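Local coordinates for protein carbamate kinase (PDB 2E9Y) that probably acts as a carbamate kinase, reversibly transferring a phosphoryl group between ATP and carbamate, at residues V121-F126 / S167-S172; V214-A219 / G276-A281. All blocks are in the same frame, centred on the assembly; numbering follows the deposited sequence. Where two conformers were deposited one is given.

Contact 1 of 2, residues V121-F126 / S167-S172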
loop_
_atom_site.group_PDB
_atom_site.type_symbol
_atom_site.label_atom_id
_atom_site.label_comp_id
_atom_site.label_asym_id
_atom_site.label_seq_id
_atom_site.Cartn_x
_atom_site.Cartn_y
_atom_site.Cartn_z
ATOM N N VAL A 121 -18.508 16.033 4.973
ATOM C CA VAL A 121 -18.202 17.224 4.197
ATOM C C VAL A 121 -18.542 18.521 4.933
ATOM O O VAL A 121 -18.036 19.590 4.587
ATOM C CB VAL A 121 -18.951 17.197 2.850
ATOM C CG1 VAL A 121 -20.446 17.363 3.077
ATOM C CG2 VAL A 121 -18.416 18.275 1.937
ATOM N N SER A 122 -19.388 18.426 5.956
ATOM C CA SER A 122 -19.785 19.608 6.720
ATOM C C SER A 122 -18.807 19.918 7.849
ATOM O O SER A 122 -18.919 20.952 8.510
ATOM C CB SER A 122 -21.182 19.410 7.309
ATOM O OG SER A 122 -21.179 18.416 8.319
ATOM N N ASP A 123 -17.846 19.024 8.068
ATOM C CA ASP A 123 -16.866 19.210 9.131
ATOM C C ASP A 123 -16.200 20.580 9.039
ATOM O O ASP A 123 -15.694 20.963 7.990
ATOM C CB ASP A 123 -15.799 18.115 9.059
ATOM C CG ASP A 123 -14.994 18.005 10.336
ATOM O OD1 ASP A 123 -14.219 18.936 10.642
ATOM O OD2 ASP A 123 -15.149 16.986 11.040
ATOM N N PRO A 124 -16.194 21.334 10.147
ATOM C CA PRO A 124 -15.600 22.674 10.237
ATOM C C PRO A 124 -14.171 22.761 9.694
ATOM O O PRO A 124 -13.730 23.810 9.215
ATOM C CB PRO A 124 -15.651 22.964 11.734
ATOM C CG PRO A 124 -16.893 22.263 12.160
ATOM C CD PRO A 124 -16.794 20.941 11.435
ATOM N N SER A 125 -13.449 21.650 9.763
ATOM C CA SER A 125 -12.070 21.626 9.304
ATOM C C SER A 125 -11.902 21.903 7.807
ATOM O O SER A 125 -10.866 22.415 7.385
ATOM C CB SER A 125 -11.432 20.280 9.660
ATOM O OG SER A 125 -10.022 20.393 9.693
ATOM N N PHE A 126 -12.909 21.570 7.004
ATOM C CA PHE A 126 -12.791 21.778 5.553
ATOM C C PHE A 126 -12.741 23.272 5.200
ATOM O O PHE A 126 -12.224 23.670 4.166
ATOM C CB PHE A 126 -13.985 21.126 4.828
ATOM C CG PHE A 126 -13.782 19.637 4.689
ATOM C CD1 PHE A 126 -12.921 19.132 3.717
ATOM C CD2 PHE A 126 -14.497 18.775 5.502
ATOM C CE1 PHE A 126 -12.763 17.753 3.585
ATOM C CE2 PHE A 126 -14.332 17.397 5.364
ATOM C CZ PHE A 126 -13.463 16.884 4.413
ATOM N N SER A 167 -8.474 18.363 8.761
ATOM C CA SER A 167 -8.283 17.190 9.610
ATOM C C SER A 167 -9.648 16.933 10.238
ATOM O O SER A 167 -9.849 17.158 11.429
ATOM C CB SER A 167 -7.244 17.449 10.701
ATOM O OG SER A 167 -7.093 16.291 11.515
ATOM N N PRO A 168 -10.610 16.472 9.426
ATOM C CA PRO A 168 -11.981 16.175 9.855
ATOM C C PRO A 168 -12.059 14.985 10.796
ATOM O O PRO A 168 -11.172 14.131 10.806
ATOM C CB PRO A 168 -12.704 15.917 8.541
ATOM C CG PRO A 168 -11.643 15.310 7.692
ATOM C CD PRO A 168 -10.434 16.168 7.993
ATOM N N ARG A 169 -13.120 14.935 11.590
ATOM C CA ARG A 169 -13.296 13.830 12.519
ATOM C C ARG A 169 -13.788 12.581 11.792
ATOM O O ARG A 169 -14.580 12.664 10.854
ATOM C CB ARG A 169 -14.272 14.219 13.633
ATOM C CG ARG A 169 -13.650 15.138 14.677
ATOM C CD ARG A 169 -14.436 15.116 15.984
ATOM N NE ARG A 169 -13.636 15.590 17.113
ATOM C CZ ARG A 169 -13.253 16.852 17.289
ATOM N NH1 ARG A 169 -13.596 17.785 16.410
ATOM N NH2 ARG A 169 -12.521 17.180 18.345
ATOM N N PRO A 170 -13.303 11.401 12.209
ATOM C CA PRO A 170 -13.713 10.146 11.575
ATOM C C PRO A 170 -15.168 9.812 11.885
ATOM O O PRO A 170 -15.612 9.956 13.023
ATOM C CB PRO A 170 -12.735 9.131 12.162
ATOM C CG PRO A 170 -12.493 9.662 13.531
ATOM C CD PRO A 170 -12.345 11.154 13.300
ATOM N N VAL A 171 -15.910 9.381 10.868
ATOM C CA VAL A 171 -17.318 9.035 11.048
ATOM C C VAL A 171 -17.513 7.525 11.061
ATOM O O VAL A 171 -18.260 6.995 11.883
ATOM C CB VAL A 171 -18.183 9.651 9.937
ATOM C CG1 VAL A 171 -19.635 9.225 10.106
ATOM C CG2 VAL A 171 -18.064 11.171 9.986
ATOM N N SER A 172 -16.842 6.837 10.146
ATOM C CA SER A 172 -16.925 5.385 10.074
ATOM C C SER A 172 -15.702 4.852 9.348
ATOM O O SER A 172 -15.077 5.567 8.564
ATOM C CB SER A 172 -18.202 4.949 9.342
ATOM O OG SER A 172 -18.232 5.428 8.011
HETATM O O HOH W 1 -16.193 14.554 9.798
#

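Contact 2 of 2, residues V214-A219 / G276-A281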
loop_
_atom_site.group_PDB
_atom_site.type_symbol
_atom_site.label_atom_id
_atom_site.label_comp_id
_atom_site.label_asym_id
_atom_site.label_seq_id
_atom_site.Cartn_x
_atom_site.Cartn_y
_atom_site.Cartn_z
ATOM N N VAL A 214 -6.639 12.429 8.813
ATOM C CA VAL A 214 -7.520 12.063 9.915
ATOM C C VAL A 214 -6.636 11.674 11.091
ATOM O O VAL A 214 -5.661 10.945 10.915
ATOM C CB VAL A 214 -8.428 10.878 9.517
ATOM C CG1 VAL A 214 -9.261 10.419 10.705
ATOM C CG2 VAL A 214 -9.322 11.294 8.359
ATOM N N ASP A 215 -6.961 12.178 12.280
ATOM C CA ASP A 215 -6.184 11.870 13.475
ATOM C C ASP A 215 -6.175 10.354 13.683
ATOM O O ASP A 215 -7.234 9.721 13.760
ATOM C CB ASP A 215 -6.800 12.554 14.697
ATOM C CG ASP A 215 -5.966 12.375 15.942
ATOM O OD1 ASP A 215 -6.091 11.317 16.592
ATOM O OD2 ASP A 215 -5.179 13.290 16.265
ATOM N N LYS A 216 -4.986 9.772 13.788
ATOM C CA LYS A 216 -4.878 8.326 13.945
ATOM C C LYS A 216 -5.462 7.794 15.248
ATOM O O LYS A 216 -5.910 6.651 15.310
ATOM C CB LYS A 216 -3.415 7.887 13.817
ATOM C CG LYS A 216 -2.479 8.419 14.892
ATOM C CD LYS A 216 -2.379 7.457 16.059
ATOM C CE LYS A 216 -1.228 7.832 16.982
ATOM N NZ LYS A 216 -1.078 6.851 18.085
ATOM N N ASP A 217 -5.456 8.612 16.291
ATOM C CA ASP A 217 -6.000 8.162 17.567
ATOM C C ASP A 217 -7.525 8.185 17.547
ATOM O O ASP A 217 -8.170 7.228 17.987
ATOM C CB ASP A 217 -5.440 9.015 18.704
ATOM C CG ASP A 217 -3.947 8.810 18.883
ATOM O OD1 ASP A 217 -3.531 7.636 18.977
ATOM O OD2 ASP A 217 -3.193 9.805 18.921
ATOM N N LEU A 218 -8.104 9.264 17.030
ATOM C CA LEU A 218 -9.559 9.356 16.940
ATOM C C LEU A 218 -10.068 8.230 16.046
ATOM O O LEU A 218 -11.074 7.584 16.349
ATOM C CB LEU A 218 -9.977 10.710 16.356
ATOM C CG LEU A 218 -9.580 11.939 17.180
ATOM C CD1 LEU A 218 -10.183 13.190 16.557
ATOM C CD2 LEU A 218 -10.067 11.762 18.618
ATOM N N ALA A 219 -9.366 7.995 14.939
ATOM C CA ALA A 219 -9.750 6.941 14.007
ATOM C C ALA A 219 -9.628 5.555 14.640
ATOM O O ALA A 219 -10.502 4.711 14.449
ATOM C CB ALA A 219 -8.888 7.012 12.738
ATOM N N GLY A 276 -3.975 15.688 23.750
ATOM C CA GLY A 276 -5.386 16.022 23.643
ATOM C C GLY A 276 -6.193 15.012 22.845
ATOM O O GLY A 276 -7.182 14.475 23.348
ATOM N N PRO A 277 -5.811 14.739 21.587
ATOM C CA PRO A 277 -6.536 13.776 20.753
ATOM C C PRO A 277 -6.574 12.374 21.356
ATOM O O PRO A 277 -7.554 11.650 21.193
ATOM C CB PRO A 277 -5.766 13.818 19.435
ATOM C CG PRO A 277 -5.305 15.235 19.377
ATOM C CD PRO A 277 -4.814 15.471 20.785
ATOM N N LYS A 278 -5.505 11.996 22.051
ATOM C CA LYS A 278 -5.431 10.680 22.668
ATOM C C LYS A 278 -6.439 10.566 23.813
ATOM O O LYS A 278 -7.100 9.534 23.968
ATOM C CB LYS A 278 -4.007 10.414 23.167
ATOM C CG LYS A 278 -2.998 10.252 22.026
ATOM C CD LYS A 278 -1.567 10.170 22.533
ATOM C CE LYS A 278 -0.614 9.795 21.404
ATOM N NZ LYS A 278 -0.800 10.654 20.207
ATOM N N VAL A 279 -6.561 11.626 24.606
ATOM C CA VAL A 279 -7.513 11.622 25.708
ATOM C C VAL A 279 -8.925 11.609 25.130
ATOM O O VAL A 279 -9.789 10.885 25.611
ATOM C CB VAL A 279 -7.329 12.865 26.619
ATOM C CG1 VAL A 279 -8.535 13.037 27.547
ATOM C CG2 VAL A 279 -6.065 12.700 27.446
ATOM N N GLU A 280 -9.147 12.396 24.083
ATOM C CA GLU A 280 -10.460 12.457 23.448
ATOM C C GLU A 280 -10.837 11.075 22.923
ATOM O O GLU A 280 -11.966 10.616 23.097
ATOM C CB GLU A 280 -10.452 13.453 22.286
ATOM C CG GLU A 280 -11.840 13.750 21.733
ATOM C CD GLU A 280 -11.808 14.540 20.437
ATOM O OE1 GLU A 280 -11.004 15.490 20.335
ATOM O OE2 GLU A 280 -12.597 14.218 19.525
ATOM N N ALA A 281 -9.877 10.418 22.278
ATOM C CA ALA A 281 -10.077 9.084 21.715
ATOM C C ALA A 281 -10.425 8.071 22.802
ATOM O O ALA A 281 -11.361 7.283 22.653
ATOM C CB ALA A 281 -8.813 8.636 20.976
#

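Contact 1 of 2, residues V121-F126 / S167-S172
The loop 121-126 runs past the residues leading into strand 170-173, the backbones nearest at Ser125 and Pro168, whose CA atoms are 5.5 Å apart. Asp123 and Ser125 supply the polar links, side chain to backbone. With CG anti to its backbone N (chi1 -164°), the Asp123 side chain crosses that of Pro168 at about a right angle, Asp123 CG 3.6 Å from Pro168 CB. Asp123 OD1 takes Ser125 N through its anti lone pair at 3.0 Å, an Asx turn that holds the carboxylate. Asp123 OD2 accepts Arg169 N at 2.9 Å, from above the carboxylate plane, and also a water hydrogen that links it to Arg169 O. Ser125 OG receives Ser167 N at 2.7 Å in a nearly straight bond (167°). Phe126 adds an apolar touch, Phe126 CE2 lying 3.9 Å from Pro168 CB. An alanine in place of Asp123 would remove the acceptors for Ser125 N and Arg169 N and would probably loosen both the Asx turn and its link to 167-172. Pro168 and Phe126 rest on Val119 of strand 112-119; strand 170-173 pairs antiparallel with 112-119, with a classic beta bulge where Val171 and Ser172 both face Leu118, and Pro170 packs against helix 216-226.

Contact 2 of 2, residues V214-A219 / G276-A281
A lysine-aspartate-lysine salt-bridge network joins the first turn of helix 216-226 to helix 275-289, at a place consistent with the phosphoryl-transfer site of amino acid kinases. Asp217, buried, stands in the middle with CG beside its backbone N (chi1 -66°). Asp217 OD2 receives Lys278 NZ through the syn lone pair at 2.8 Å. Lys278 CG, beside its own backbone N (chi1 -68°), lies 3.1 Å from Asp217 OD2, and the bend at chi4 (51°) turns Lys278 NZ back to the same oxygen. The other oxygen, Asp217 OD1, is met from above the carboxylate plane by Lys216 NZ at 2.7 Å, an ammonium group that has a second acceptor in Leu11 O. The two ammonium nitrogens, Lys216 NZ and Lys278 NZ, are thereby held 4.4 Å apart; their mutual repulsion is probably offset by the shared carboxylate, which would tend to stay ionised between them.

Asp215 is the N-cap of helix 216-226. Asp215 OD1 takes Leu218 N by the anti lone pair and, more weakly, Asp217 N, while Asp215 OD2 lies 3.3 Å from Pro277 CB. Next to the charged network the helices pack closely: Ala281 CB is 3.4 Å from Asp217 O. Leu218 CD2 lies 3.6 Å from Pro277 O and 4.1 Å from Ala281 CB, its side chain crossing obliquely that of Glu280, whose carboxylate pairs with Arg169. Ile234 of the central strand 231-236 lies against Asp217, Lys278 and Ala281. Two lysines from separate helices, gathered by one aspartate beside the central sheet, resemble the lysine-aspartate cluster of the active site in related amino acid kinases and are consistent with such a site here.

Overall arrangement
Along the chain the two contacts follow in series, neither nesting nor crossing. After strand 112-119 the chain leaves the main sheet, builds the small antiparallel sheet and helix 139-149, and returns at strand 170-173; contact 1 closes this excursion at its base. Contact 2 opens later, at the start of helix 216-226, and closes at helix 275-289 a longer loop that includes central strand 231-236. Their centres lie 13 Å apart, and the two are joined directly: Arg169 NE of contact 1 meets Glu280 OE2 of contact 2 at 3.0 Å in a salt bridge, while Pro170 packs on Val214, Leu218 and Ala219. The base of the excursion is thus tied to both helices bearing the lysine network.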